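Local coordinates for protein orotidine 5'-phosphate decarboxylase (Pyrococcus horikoshii, PDB 2CZD) that probably catalyses the decarboxylation of orotidine 5'-monophosphate to uridine 5'-monophosphate, the last step of de novo UMP biosynthesis, at residues M27-W32 with Y81-T86; I54-K59 with R72-A77. All coordinates share one frame; numbering follows the deposited sequence.

Overall arrangement
Both contacts are buried, but they lie on different layers of a TIM barrel. Contact 1 sits inside the barrel, its centre about 5 Å from the centre of the chain, whereas contact 2 lies about 11 Å out, between the barrel wall and a surrounding helix. Strand 53-60 relates them: it runs between strands 27-31 and 81-85 of contact 1 and itself supplies segment 54-59 of contact 2. The join to 27-32 includes a probable hydrogen bond from D57 N to V30 O, 2.8 Å. Chemically, contact 1 combines sulfur-aromatic and aliphatic packing beside the charged substrate site, while contact 2 is wholly aliphatic between strand and helix.

Contact 1 (M27-W32 with Y81-T86); sequences MIKVNW and YVIVHT
M27 meets Y81 in a Met-aromatic contact, the main interaction between segments 27-32 and 81-86. M27 SD lies 4.3 Å from the centroid of the Y81 ring and 47° off its normal, so the sulfur approaches obliquely. The touching falls on one flank of the ring: SD is 3.5 Å from Y81 CE1, and the terminal methyl CE reaches the same Y81 CE1 at 3.6 Å, continuing toward the hydroxyl end. The two side chains cross at about a right angle. M27 has its CG anti to the carbonyl carbon (chi1 -60°) and is extended from there on, which carries the sulfur and methyl across to the ring.

The aliphatic part of the contact is looser, with K29 CD 4.3 Å from I83 CD1. All four of these side chains are buried. The strands bearing them are second neighbours in the (beta/alpha)8 barrel, separated by strand 53-60; accordingly the nearest CA atoms, those of K29 and Y81, are 9.1 Å apart and no hydrogen bond joins the two segments. I55 of the intervening strand packs against both M27 and I83, and the contact lies inside the barrel, its centre about 5 Å from that of the chain.

The polar ends look to other partners. K29 runs straight to CD, then bends at its CG-CD bond (chi3 78°), and NZ forms a salt bridge with D57; both residues belong to the substrate-binding site, and I83 lies close to the proton donor K59. Y81 OH is hydrogen-bonded to E53, which also touches M27. Were Y81 reduced to an alanine, the M27 sulfur and methyl would probably lose their aromatic surface and the E53 carboxylate its hydroxyl partner.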
loop_
_atom_site.group_PDB
_atom_site.type_symbol
_atom_site.label_atom_id
_atom_site.label_comp_id
_atom_site.label_asym_id
_atom_site.label_seq_id
_atom_site.Cartn_x
_atom_site.Cartn_y
_atom_site.Cartn_z
ATOM N N MET B 27 -19.181 1.924 11.116
ATOM C CA MET B 27 -18.489 1.735 9.840
ATOM C C MET B 27 -17.924 0.334 9.738
ATOM O O MET B 27 -17.711 -0.332 10.744
ATOM C CB MET B 27 -17.325 2.721 9.703
ATOM C CG MET B 27 -17.750 4.174 9.761
ATOM S SD MET B 27 -16.384 5.241 9.321
ATOM C CE MET B 27 -16.930 6.829 10.028
ATOM N N ILE B 28 -17.669 -0.089 8.502
ATOM C CA ILE B 28 -17.061 -1.374 8.216
ATOM C C ILE B 28 -15.724 -1.019 7.583
ATOM O O ILE B 28 -15.659 -0.153 6.701
ATOM C CB ILE B 28 -17.876 -2.171 7.188
ATOM C CG1 ILE B 28 -19.256 -2.492 7.769
ATOM C CG2 ILE B 28 -17.129 -3.434 6.799
ATOM C CD1 ILE B 28 -20.249 -2.994 6.724
ATOM N N LYS B 29 -14.663 -1.654 8.051
ATOM C CA LYS B 29 -13.332 -1.418 7.488
ATOM C C LYS B 29 -12.883 -2.664 6.716
ATOM O O LYS B 29 -12.922 -3.790 7.239
ATOM C CB LYS B 29 -12.326 -1.101 8.609
ATOM C CG LYS B 29 -10.895 -0.834 8.101
ATOM C CD LYS B 29 -10.005 -0.433 9.274
ATOM C CE LYS B 29 -9.565 -1.644 10.118
ATOM N NZ LYS B 29 -8.672 -2.568 9.350
ATOM N N VAL B 30 -12.467 -2.469 5.470
ATOM C CA VAL B 30 -12.011 -3.583 4.648
ATOM C C VAL B 30 -10.534 -3.385 4.316
ATOM O O VAL B 30 -10.038 -2.257 4.306
ATOM C CB VAL B 30 -12.839 -3.716 3.344
ATOM C CG1 VAL B 30 -14.321 -3.932 3.691
ATOM C CG2 VAL B 30 -12.662 -2.477 2.473
ATOM N N ASN B 31 -9.824 -4.475 4.059
ATOM C CA ASN B 31 -8.397 -4.364 3.748
ATOM C C ASN B 31 -8.029 -4.953 2.385
ATOM O O ASN B 31 -8.899 -5.414 1.653
ATOM C CB ASN B 31 -7.572 -5.022 4.857
ATOM C CG ASN B 31 -7.912 -6.486 5.053
ATOM O OD1 ASN B 31 -8.541 -7.111 4.208
ATOM N ND2 ASN B 31 -7.467 -7.048 6.168
ATOM N N TRP B 32 -6.750 -4.898 2.016
ATOM C CA TRP B 32 -6.354 -5.457 0.725
ATOM C C TRP B 32 -6.652 -6.968 0.602
ATOM O O TRP B 32 -7.119 -7.422 -0.440
ATOM C CB TRP B 32 -4.858 -5.183 0.442
ATOM C CG TRP B 32 -4.527 -3.774 -0.055
ATOM C CD1 TRP B 32 -3.600 -2.925 0.485
ATOM C CD2 TRP B 32 -5.007 -3.132 -1.246
ATOM N NE1 TRP B 32 -3.469 -1.801 -0.297
ATOM C CE2 TRP B 32 -4.314 -1.898 -1.367
ATOM C CE3 TRP B 32 -5.944 -3.476 -2.224
ATOM C CZ2 TRP B 32 -4.529 -1.016 -2.425
ATOM C CZ3 TRP B 32 -6.162 -2.586 -3.294
ATOM C CH2 TRP B 32 -5.448 -1.369 -3.377
ATOM N N TYR B 81 -14.234 6.238 2.941
ATOM C CA TYR B 81 -12.958 6.768 3.438
ATOM C C TYR B 81 -11.833 5.859 3.006
ATOM O O TYR B 81 -12.010 4.650 2.913
ATOM C CB TYR B 81 -12.889 6.825 4.979
ATOM C CG TYR B 81 -14.065 7.470 5.651
ATOM C CD1 TYR B 81 -15.212 6.725 5.929
ATOM C CD2 TYR B 81 -14.055 8.825 5.970
ATOM C CE1 TYR B 81 -16.330 7.325 6.513
ATOM C CE2 TYR B 81 -15.177 9.439 6.556
ATOM C CZ TYR B 81 -16.304 8.674 6.814
ATOM O OH TYR B 81 -17.429 9.285 7.327
ATOM N N VAL B 82 -10.659 6.441 2.760
ATOM C CA VAL B 82 -9.501 5.632 2.417
ATOM C C VAL B 82 -8.398 5.999 3.395
ATOM O O VAL B 82 -8.155 7.191 3.642
ATOM C CB VAL B 82 -8.991 5.933 0.968
ATOM C CG1 VAL B 82 -7.630 5.293 0.751
ATOM C CG2 VAL B 82 -9.983 5.384 -0.065
ATOM N N ILE B 83 -7.762 4.978 3.980
ATOM C CA ILE B 83 -6.626 5.207 4.883
ATOM C C ILE B 83 -5.358 5.367 4.039
ATOM O O ILE B 83 -5.039 4.521 3.194
ATOM C CB ILE B 83 -6.475 4.047 5.885
ATOM C CG1 ILE B 83 -7.706 4.041 6.791
ATOM C CG2 ILE B 83 -5.185 4.207 6.738
ATOM C CD1 ILE B 83 -7.751 2.897 7.836
ATOM N N VAL B 84 -4.632 6.456 4.284
ATOM C CA VAL B 84 -3.426 6.767 3.529
ATOM C C VAL B 84 -2.274 7.085 4.462
ATOM O O VAL B 84 -2.476 7.607 5.567
ATOM C CB VAL B 84 -3.663 7.998 2.613
ATOM C CG1 VAL B 84 -4.802 7.729 1.662
ATOM C CG2 VAL B 84 -3.954 9.227 3.477
ATOM N N HIS B 85 -1.062 6.740 4.043
ATOM C CA HIS B 85 0.119 7.068 4.850
ATOM C C HIS B 85 0.451 8.544 4.673
ATOM O O HIS B 85 0.079 9.165 3.674
ATOM C CB HIS B 85 1.346 6.275 4.384
ATOM C CG HIS B 85 1.561 4.995 5.128
ATOM N ND1 HIS B 85 1.956 4.958 6.448
ATOM C CD2 HIS B 85 1.453 3.701 4.727
ATOM C CE1 HIS B 85 2.083 3.700 6.831
ATOM N NE2 HIS B 85 1.783 2.914 5.804
ATOM N N THR B 86 1.154 9.077 5.666
ATOM C CA THR B 86 1.623 10.459 5.666
ATOM C C THR B 86 3.063 10.514 5.138
ATOM O O THR B 86 3.461 11.503 4.522
ATOM C CB THR B 86 1.645 11.029 7.107
ATOM O OG1 THR B 86 0.333 10.916 7.665
ATOM C CG2 THR B 86 2.024 12.499 7.123
#

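Contact 2 (I54-K59 with R72-A77); sequences IIADLK and RKVFGA
This is a small apolar strand-to-helix contact within the beta-alpha-beta unit of the TIM barrel formed by strand 53-60, helix 64-76 and strand 81-85. V74 carries the helix side of it and is buried, its CA lying 7.6 Å from that of A56. Its two methyls divide the work. With CG1 anti to the backbone N (chi1 176°), that branch meets A56 CB at 3.6 Å, while CG2 faces L58 CD1 at 3.9 Å, the leucine and valine reaching toward each other tip to tip. V74 also packs on I43 of helix 41-50, so the neighbouring helix takes part in covering it.

Between A56 and L58, D57 is the centre of an inverse gamma turn, in which L58 N makes a weak hydrogen bond to A56 O. D57, L58 and K59 all belong to the substrate-binding site, and of these L58 alone touches the helix segment; K59 is the proton donor. K59 is also bridged by D62 of the second subunit, an arrangement of charges familiar from OMP decarboxylases. K59 NZ forms a salt bridge with D57 and meets its OD1 at 2.9 Å, on the syn side and 20° out of the carboxylate plane.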
loop_
_atom_site.group_PDB
_atom_site.type_symbol
_atom_site.label_atom_id
_atom_site.label_comp_id
_atom_site.label_asym_id
_atom_site.label_seq_id
_atom_site.Cartn_x
_atom_site.Cartn_y
_atom_site.Cartn_z
ATOM N N ILE B 54 -18.161 2.695 4.643
ATOM C CA ILE B 54 -16.992 1.839 4.470
ATOM C C ILE B 54 -15.653 2.548 4.470
ATOM O O ILE B 54 -15.478 3.576 3.809
ATOM C CB ILE B 54 -17.108 1.039 3.141
ATOM C CG1 ILE B 54 -18.349 0.139 3.191
ATOM C CG2 ILE B 54 -15.858 0.197 2.909
ATOM C CD1 ILE B 54 -18.677 -0.498 1.859
ATOM N N ILE B 55 -14.730 2.016 5.258
ATOM C CA ILE B 55 -13.367 2.522 5.282
ATOM C C ILE B 55 -12.498 1.502 4.546
ATOM O O ILE B 55 -12.518 0.313 4.877
ATOM C CB ILE B 55 -12.800 2.632 6.709
ATOM C CG1 ILE B 55 -13.572 3.671 7.505
ATOM C CG2 ILE B 55 -11.296 3.042 6.651
ATOM C CD1 ILE B 55 -13.292 3.585 9.037
ATOM N N ALA B 56 -11.732 1.950 3.552
ATOM C CA ALA B 56 -10.819 1.054 2.840
ATOM C C ALA B 56 -9.436 1.275 3.461
ATOM O O ALA B 56 -8.800 2.322 3.239
ATOM C CB ALA B 56 -10.806 1.373 1.334
ATOM N N ASP B 57 -9.015 0.305 4.272
ATOM C CA ASP B 57 -7.750 0.351 5.006
ATOM C C ASP B 57 -6.661 -0.108 4.048
ATOM O O ASP B 57 -6.175 -1.243 4.120
ATOM C CB ASP B 57 -7.830 -0.578 6.231
ATOM C CG ASP B 57 -6.640 -0.427 7.155
ATOM O OD1 ASP B 57 -5.669 0.246 6.765
ATOM O OD2 ASP B 57 -6.662 -0.995 8.269
ATOM N N LEU B 58 -6.305 0.788 3.137
ATOM C CA LEU B 58 -5.276 0.460 2.142
ATOM C C LEU B 58 -3.875 0.933 2.515
ATOM O O LEU B 58 -2.893 0.366 2.031
ATOM C CB LEU B 58 -5.650 1.064 0.792
ATOM C CG LEU B 58 -7.093 0.825 0.349
ATOM C CD1 LEU B 58 -7.284 1.420 -1.054
ATOM C CD2 LEU B 58 -7.401 -0.664 0.352
ATOM N N LYS B 59 -3.788 1.943 3.385
ATOM C CA LYS B 59 -2.504 2.546 3.787
ATOM C C LYS B 59 -1.723 2.874 2.523
ATOM O O LYS B 59 -0.560 2.477 2.347
ATOM C CB LYS B 59 -1.711 1.621 4.712
ATOM C CG LYS B 59 -2.413 1.403 6.051
ATOM C CD LYS B 59 -1.502 0.743 7.092
ATOM C CE LYS B 59 -2.221 0.460 8.424
ATOM N NZ LYS B 59 -3.332 -0.545 8.274
ATOM N N ARG B 72 -9.643 6.493 -7.049
ATOM C CA ARG B 72 -10.751 6.616 -7.982
ATOM C C ARG B 72 -11.525 5.308 -8.067
ATOM O O ARG B 72 -12.751 5.320 -8.011
ATOM C CB ARG B 72 -10.222 7.013 -9.365
ATOM C CG ARG B 72 -11.285 7.253 -10.421
ATOM C CD ARG B 72 -10.670 8.039 -11.577
ATOM N NE ARG B 72 -11.207 7.642 -12.871
ATOM C CZ ARG B 72 -12.430 7.931 -13.303
ATOM N NH1 ARG B 72 -13.261 8.638 -12.540
ATOM N NH2 ARG B 72 -12.823 7.514 -14.503
ATOM N N LYS B 73 -10.816 4.187 -8.199
ATOM C CA LYS B 73 -11.463 2.874 -8.283
ATOM C C LYS B 73 -12.170 2.466 -6.978
ATOM O O LYS B 73 -13.300 1.969 -6.992
ATOM C CB LYS B 73 -10.409 1.816 -8.622
ATOM C CG LYS B 73 -10.942 0.426 -8.872
ATOM C CD LYS B 73 -11.607 0.356 -10.248
ATOM C CE LYS B 73 -11.994 -1.082 -10.601
ATOM N NZ LYS B 73 -12.681 -1.093 -11.934
ATOM N N VAL B 74 -11.498 2.676 -5.848
ATOM C CA VAL B 74 -12.039 2.284 -4.549
ATOM C C VAL B 74 -13.186 3.183 -4.068
ATOM O O VAL B 74 -14.201 2.669 -3.590
ATOM C CB VAL B 74 -10.870 2.212 -3.529
ATOM C CG1 VAL B 74 -11.371 1.898 -2.144
ATOM C CG2 VAL B 74 -9.907 1.116 -3.969
ATOM N N PHE B 75 -13.058 4.503 -4.186
ATOM C CA PHE B 75 -14.182 5.378 -3.810
ATOM C C PHE B 75 -15.296 5.070 -4.807
ATOM O O PHE B 75 -16.483 5.070 -4.459
ATOM C CB PHE B 75 -13.809 6.857 -3.927
ATOM C CG PHE B 75 -12.961 7.371 -2.781
ATOM C CD1 PHE B 75 -13.392 7.250 -1.456
ATOM C CD2 PHE B 75 -11.770 8.036 -3.032
ATOM C CE1 PHE B 75 -12.636 7.799 -0.399
ATOM C CE2 PHE B 75 -11.016 8.577 -1.994
ATOM C CZ PHE B 75 -11.447 8.461 -0.676
ATOM N N GLY B 76 -14.895 4.795 -6.046
ATOM C CA GLY B 76 -15.843 4.462 -7.101
ATOM C C GLY B 76 -16.694 3.237 -6.804
ATOM O O GLY B 76 -17.874 3.168 -7.172
ATOM N N ALA B 77 -16.099 2.271 -6.116
ATOM C CA ALA B 77 -16.787 1.035 -5.752
ATOM C C ALA B 77 -17.678 1.205 -4.530
ATOM O O ALA B 77 -18.450 0.309 -4.199
ATOM C CB ALA B 77 -15.757 -0.078 -5.511
#